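Long-range contact in Non-structural polyprotein (Sindbis virus, PDB 4GUA), which joins the nsP2 cysteine protease region to the nsP3 macro and zinc-binding domains in a precursor that is processed into separate replication proteins: residues 237-248 / 267-277. Numbering follows the deposited sequence.
Sequences HFQQCEDHAATL and VKSYGYADRNS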
loop_
_atom_site.group_PDB
_atom_site.type_symbol
_atom_site.label_atom_id
_atom_site.label_comp_id
_atom_site.label_asym_id
_atom_site.label_seq_id
_atom_site.Cartn_x
_atom_site.Cartn_y
_atom_site.Cartn_z
ATOM N N HIS A 237 -16.408 1.158 10.349
ATOM C CA HIS A 237 -15.313 0.308 9.918
ATOM C C HIS A 237 -14.009 1.096 9.934
ATOM O O HIS A 237 -13.029 0.683 10.541
ATOM C CB HIS A 237 -15.590 -0.229 8.515
ATOM C CG HIS A 237 -14.613 -1.270 8.064
ATOM N ND1 HIS A 237 -14.695 -1.893 6.835
ATOM C CD2 HIS A 237 -13.532 -1.804 8.682
ATOM C CE1 HIS A 237 -13.707 -2.758 6.712
ATOM N NE2 HIS A 237 -12.987 -2.726 7.818
ATOM N N PHE A 238 -13.982 2.214 9.223
ATOM C CA PHE A 238 -12.852 3.126 9.299
ATOM C C PHE A 238 -12.408 3.367 10.738
ATOM O O PHE A 238 -11.209 3.335 11.031
ATOM C CB PHE A 238 -13.189 4.467 8.645
ATOM C CG PHE A 238 -11.985 5.329 8.419
ATOM C CD1 PHE A 238 -11.536 6.193 9.411
ATOM C CD2 PHE A 238 -11.271 5.243 7.235
ATOM C CE1 PHE A 238 -10.409 6.981 9.211
ATOM C CE2 PHE A 238 -10.147 6.023 7.027
ATOM C CZ PHE A 238 -9.712 6.892 8.018
ATOM N N GLN A 239 -13.362 3.588 11.640
ATOM C CA GLN A 239 -13.027 3.848 13.037
ATOM C C GLN A 239 -12.393 2.628 13.673
ATOM O O GLN A 239 -11.531 2.746 14.531
ATOM C CB GLN A 239 -14.262 4.250 13.839
ATOM C CG GLN A 239 -13.959 4.644 15.275
ATOM C CD GLN A 239 -15.103 5.406 15.919
ATOM O OE1 GLN A 239 -16.151 4.835 16.222
ATOM N NE2 GLN A 239 -14.907 6.705 16.128
ATOM N N GLN A 240 -12.851 1.452 13.270
ATOM C CA GLN A 240 -12.306 0.224 13.814
ATOM C C GLN A 240 -10.846 0.076 13.393
ATOM O O GLN A 240 -10.008 -0.342 14.187
ATOM C CB GLN A 240 -13.130 -0.980 13.357
ATOM C CG GLN A 240 -12.788 -2.255 14.091
ATOM C CD GLN A 240 -13.819 -3.334 13.895
ATOM O OE1 GLN A 240 -14.481 -3.395 12.865
ATOM N NE2 GLN A 240 -13.955 -4.203 14.881
ATOM N N CYS A 241 -10.539 0.432 12.147
ATOM C CA CYS A 241 -9.160 0.388 11.671
ATOM C C CYS A 241 -8.298 1.299 12.524
ATOM O O CYS A 241 -7.225 0.896 12.978
ATOM C CB CYS A 241 -9.065 0.793 10.195
ATOM S SG CYS A 241 -9.580 -0.507 9.034
ATOM N N GLU A 242 -8.769 2.529 12.723
ATOM C CA GLU A 242 -8.075 3.502 13.557
ATOM C C GLU A 242 -7.756 2.924 14.934
ATOM O O GLU A 242 -6.607 2.922 15.350
ATOM C CB GLU A 242 -8.915 4.777 13.715
ATOM C CG GLU A 242 -9.056 5.613 12.447
ATOM C CD GLU A 242 -9.848 6.904 12.679
ATOM O OE1 GLU A 242 -10.997 6.829 13.164
ATOM O OE2 GLU A 242 -9.318 8.000 12.380
ATOM N N ASP A 243 -8.771 2.414 15.626
ATOM C CA ASP A 243 -8.599 1.849 16.968
ATOM C C ASP A 243 -7.643 0.670 16.974
ATOM O O ASP A 243 -6.981 0.406 17.974
ATOM C CB ASP A 243 -9.942 1.380 17.535
ATOM C CG ASP A 243 -10.840 2.528 17.941
ATOM O OD1 ASP A 243 -10.336 3.657 18.098
ATOM O OD2 ASP A 243 -12.051 2.296 18.115
ATOM N N HIS A 244 -7.645 -0.084 15.886
ATOM C CA HIS A 244 -6.822 -1.279 15.771
ATOM C C HIS A 244 -5.384 -1.005 15.355
ATOM O O HIS A 244 -4.506 -1.798 15.660
ATOM C CB HIS A 244 -7.460 -2.271 14.793
ATOM C CG HIS A 244 -6.830 -3.629 14.816
ATOM N ND1 HIS A 244 -6.797 -4.420 15.944
ATOM C CD2 HIS A 244 -6.179 -4.319 13.852
ATOM C CE1 HIS A 244 -6.172 -5.551 15.666
ATOM N NE2 HIS A 244 -5.781 -5.512 14.404
ATOM N N ALA A 245 -5.143 0.106 14.666
ATOM C CA ALA A 245 -3.833 0.380 14.063
ATOM C C ALA A 245 -2.645 0.168 15.002
ATOM O O ALA A 245 -1.715 -0.574 14.673
ATOM C CB ALA A 245 -3.803 1.793 13.512
ATOM N N ALA A 246 -2.663 0.810 16.165
ATOM C CA ALA A 246 -1.552 0.668 17.099
ATOM C C ALA A 246 -1.431 -0.779 17.566
ATOM O O ALA A 246 -0.327 -1.279 17.764
ATOM C CB ALA A 246 -1.711 1.607 18.293
ATOM N N THR A 247 -2.567 -1.442 17.761
ATOM C CA THR A 247 -2.564 -2.850 18.155
ATOM C C THR A 247 -1.857 -3.707 17.117
ATOM O O THR A 247 -1.015 -4.542 17.441
ATOM C CB THR A 247 -3.992 -3.386 18.305
ATOM O OG1 THR A 247 -4.650 -2.693 19.373
ATOM C CG2 THR A 247 -3.974 -4.889 18.588
ATOM N N LEU A 248 -2.175 -3.444 15.859
ATOM C CA LEU A 248 -1.677 -4.214 14.742
ATOM C C LEU A 248 -0.166 -4.124 14.731
ATOM O O LEU A 248 0.526 -5.138 14.631
ATOM C CB LEU A 248 -2.248 -3.632 13.450
ATOM C CG LEU A 248 -1.860 -4.285 12.129
ATOM C CD1 LEU A 248 -2.294 -5.737 12.088
ATOM C CD2 LEU A 248 -2.476 -3.502 10.975
ATOM N N VAL A 267 -2.074 -12.266 10.899
ATOM C CA VAL A 267 -2.493 -11.323 11.936
ATOM C C VAL A 267 -3.865 -10.738 11.640
ATOM O O VAL A 267 -4.114 -10.230 10.550
ATOM C CB VAL A 267 -1.471 -10.167 12.114
ATOM C CG1 VAL A 267 -1.051 -9.601 10.769
ATOM C CG2 VAL A 267 -2.044 -9.072 13.006
ATOM N N LYS A 268 -4.752 -10.793 12.623
ATOM C CA LYS A 268 -6.108 -10.303 12.434
ATOM C C LYS A 268 -6.136 -8.775 12.267
ATOM O O LYS A 268 -5.496 -8.030 13.020
ATOM C CB LYS A 268 -6.988 -10.728 13.611
ATOM C CG LYS A 268 -8.331 -10.022 13.640
ATOM C CD LYS A 268 -9.191 -10.469 14.807
ATOM C CE LYS A 268 -9.647 -11.912 14.668
ATOM N NZ LYS A 268 -10.509 -12.313 15.815
ATOM N N SER A 269 -6.887 -8.322 11.268
ATOM C CA SER A 269 -7.062 -6.902 11.012
ATOM C C SER A 269 -8.463 -6.634 10.502
ATOM O O SER A 269 -9.227 -7.546 10.223
ATOM C CB SER A 269 -6.062 -6.397 9.969
ATOM O OG SER A 269 -6.488 -6.710 8.650
ATOM N N TYR A 270 -8.798 -5.358 10.443
ATOM C CA TYR A 270 -10.011 -4.864 9.809
ATOM C C TYR A 270 -9.723 -4.272 8.418
ATOM O O TYR A 270 -10.514 -3.516 7.868
ATOM C CB TYR A 270 -10.750 -3.957 10.786
ATOM C CG TYR A 270 -10.934 -4.710 12.090
ATOM C CD1 TYR A 270 -12.066 -5.485 12.312
ATOM C CD2 TYR A 270 -9.939 -4.712 13.065
ATOM C CE1 TYR A 270 -12.224 -6.204 13.482
ATOM C CE2 TYR A 270 -10.089 -5.430 14.246
ATOM C CZ TYR A 270 -11.231 -6.177 14.445
ATOM O OH TYR A 270 -11.390 -6.897 15.608
ATOM N N GLY A 271 -8.527 -4.550 7.908
ATOM C CA GLY A 271 -8.034 -3.941 6.688
ATOM C C GLY A 271 -7.074 -2.858 7.128
ATOM O O GLY A 271 -6.769 -2.766 8.321
ATOM N N TYR A 272 -6.560 -2.068 6.193
ATOM C CA TYR A 272 -5.944 -0.805 6.570
ATOM C C TYR A 272 -6.671 0.346 5.877
ATOM O O TYR A 272 -6.220 0.845 4.845
ATOM C CB TYR A 272 -4.494 -0.835 6.090
ATOM C CG TYR A 272 -4.369 -1.459 4.706
ATOM C CD1 TYR A 272 -4.355 -2.840 4.539
ATOM C CD2 TYR A 272 -4.304 -0.664 3.567
ATOM C CE1 TYR A 272 -4.260 -3.404 3.278
ATOM C CE2 TYR A 272 -4.206 -1.220 2.310
ATOM C CZ TYR A 272 -4.185 -2.588 2.166
ATOM O OH TYR A 272 -4.086 -3.131 0.900
ATOM N N ALA A 273 -7.700 0.881 6.511
ATOM C CA ALA A 273 -8.490 1.911 5.855
ATOM C C ALA A 273 -7.856 3.275 6.061
ATOM O O ALA A 273 -7.775 4.085 5.145
ATOM C CB ALA A 273 -9.922 1.896 6.363
ATOM N N ASP A 274 -7.419 3.519 7.288
ATOM C CA ASP A 274 -6.822 4.789 7.648
ATOM C C ASP A 274 -5.363 4.819 7.207
ATOM O O ASP A 274 -4.730 3.781 7.020
ATOM C CB ASP A 274 -6.956 5.031 9.150
ATOM C CG ASP A 274 -6.109 4.089 9.968
ATOM O OD1 ASP A 274 -6.469 2.896 10.069
ATOM O OD2 ASP A 274 -5.084 4.546 10.520
ATOM N N ARG A 275 -4.859 6.024 6.993
ATOM C CA ARG A 275 -3.493 6.233 6.539
ATOM C C ARG A 275 -2.475 5.523 7.439
ATOM O O ARG A 275 -1.526 4.909 6.947
ATOM C CB ARG A 275 -3.229 7.742 6.453
ATOM C CG ARG A 275 -1.812 8.167 6.146
ATOM C CD ARG A 275 -1.159 8.755 7.399
ATOM N NE ARG A 275 -0.376 9.960 7.131
ATOM C CZ ARG A 275 0.774 9.970 6.466
ATOM N NH1 ARG A 275 1.269 8.843 5.973
ATOM N NH2 ARG A 275 1.420 11.111 6.275
ATOM N N ASN A 276 -2.668 5.585 8.751
ATOM C CA ASN A 276 -1.714 4.950 9.658
ATOM C C ASN A 276 -1.694 3.434 9.528
ATOM O O ASN A 276 -0.624 2.832 9.459
ATOM C CB ASN A 276 -1.955 5.387 11.104
ATOM C CG ASN A 276 -1.617 6.855 11.324
ATOM O OD1 ASN A 276 -2.427 7.628 11.840
ATOM N ND2 ASN A 276 -0.408 7.244 10.924
ATOM N N SER A 277 -2.869 2.815 9.506
ATOM C CA SER A 277 -2.947 1.383 9.276
ATOM C C SER A 277 -2.232 0.986 7.988
ATOM O O SER A 277 -1.514 -0.012 7.966
ATOM C CB SER A 277 -4.401 0.908 9.240
ATOM O OG SER A 277 -4.898 0.682 10.550
#
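Helix 237-248 runs nearly antiparallel to strand 267-269, their axes 9.5 Å apart at 161°, and the chain leaving the strand passes Cys241 at Tyr270 (5.6 Å between CA atoms), reaches Phe238 at Ala273, then turns into helix 275-286, which returns past Ala245. Two histidines suit this face because a ring N-H can reach a backbone carbonyl: His237 NE2 donates to Tyr270 O (2.6 Å) in the carbonyl plane, on a lone pair, and His244 NE2 donates to Lys268 O (2.9 Å), its ND1 bonding Thr231 OG1. Tyr270 gives Gln240 a face and His244 an edge, the latter a T-shaped pair. With chi1 at -169°, Gln240 CG sits 3.7 Å from the Tyr270 ring centroid, a CH-pi contact; bonds from OE1 to Thr303 OG1 and NE2 to Thr231 O probably hold the amide flat, 19° from the ring plane. Small Cys241 lets the loop come close, its SG accepting a weak bond from Ala273 N, and Phe238 packs on Ala273 CB. Asp274 N-caps helix 275-286: OD2 accepts from Ser277 N, OD1 from Ser277 OG (2.8 Å) beside Ala245. Helix 237-257 thus packs on the turn leading from strand 263-269, between 224-227 and 305-312 in the seven-stranded mixed sheet, into helix 275-286, while helix 52-64 touches Glu242 and Asn276.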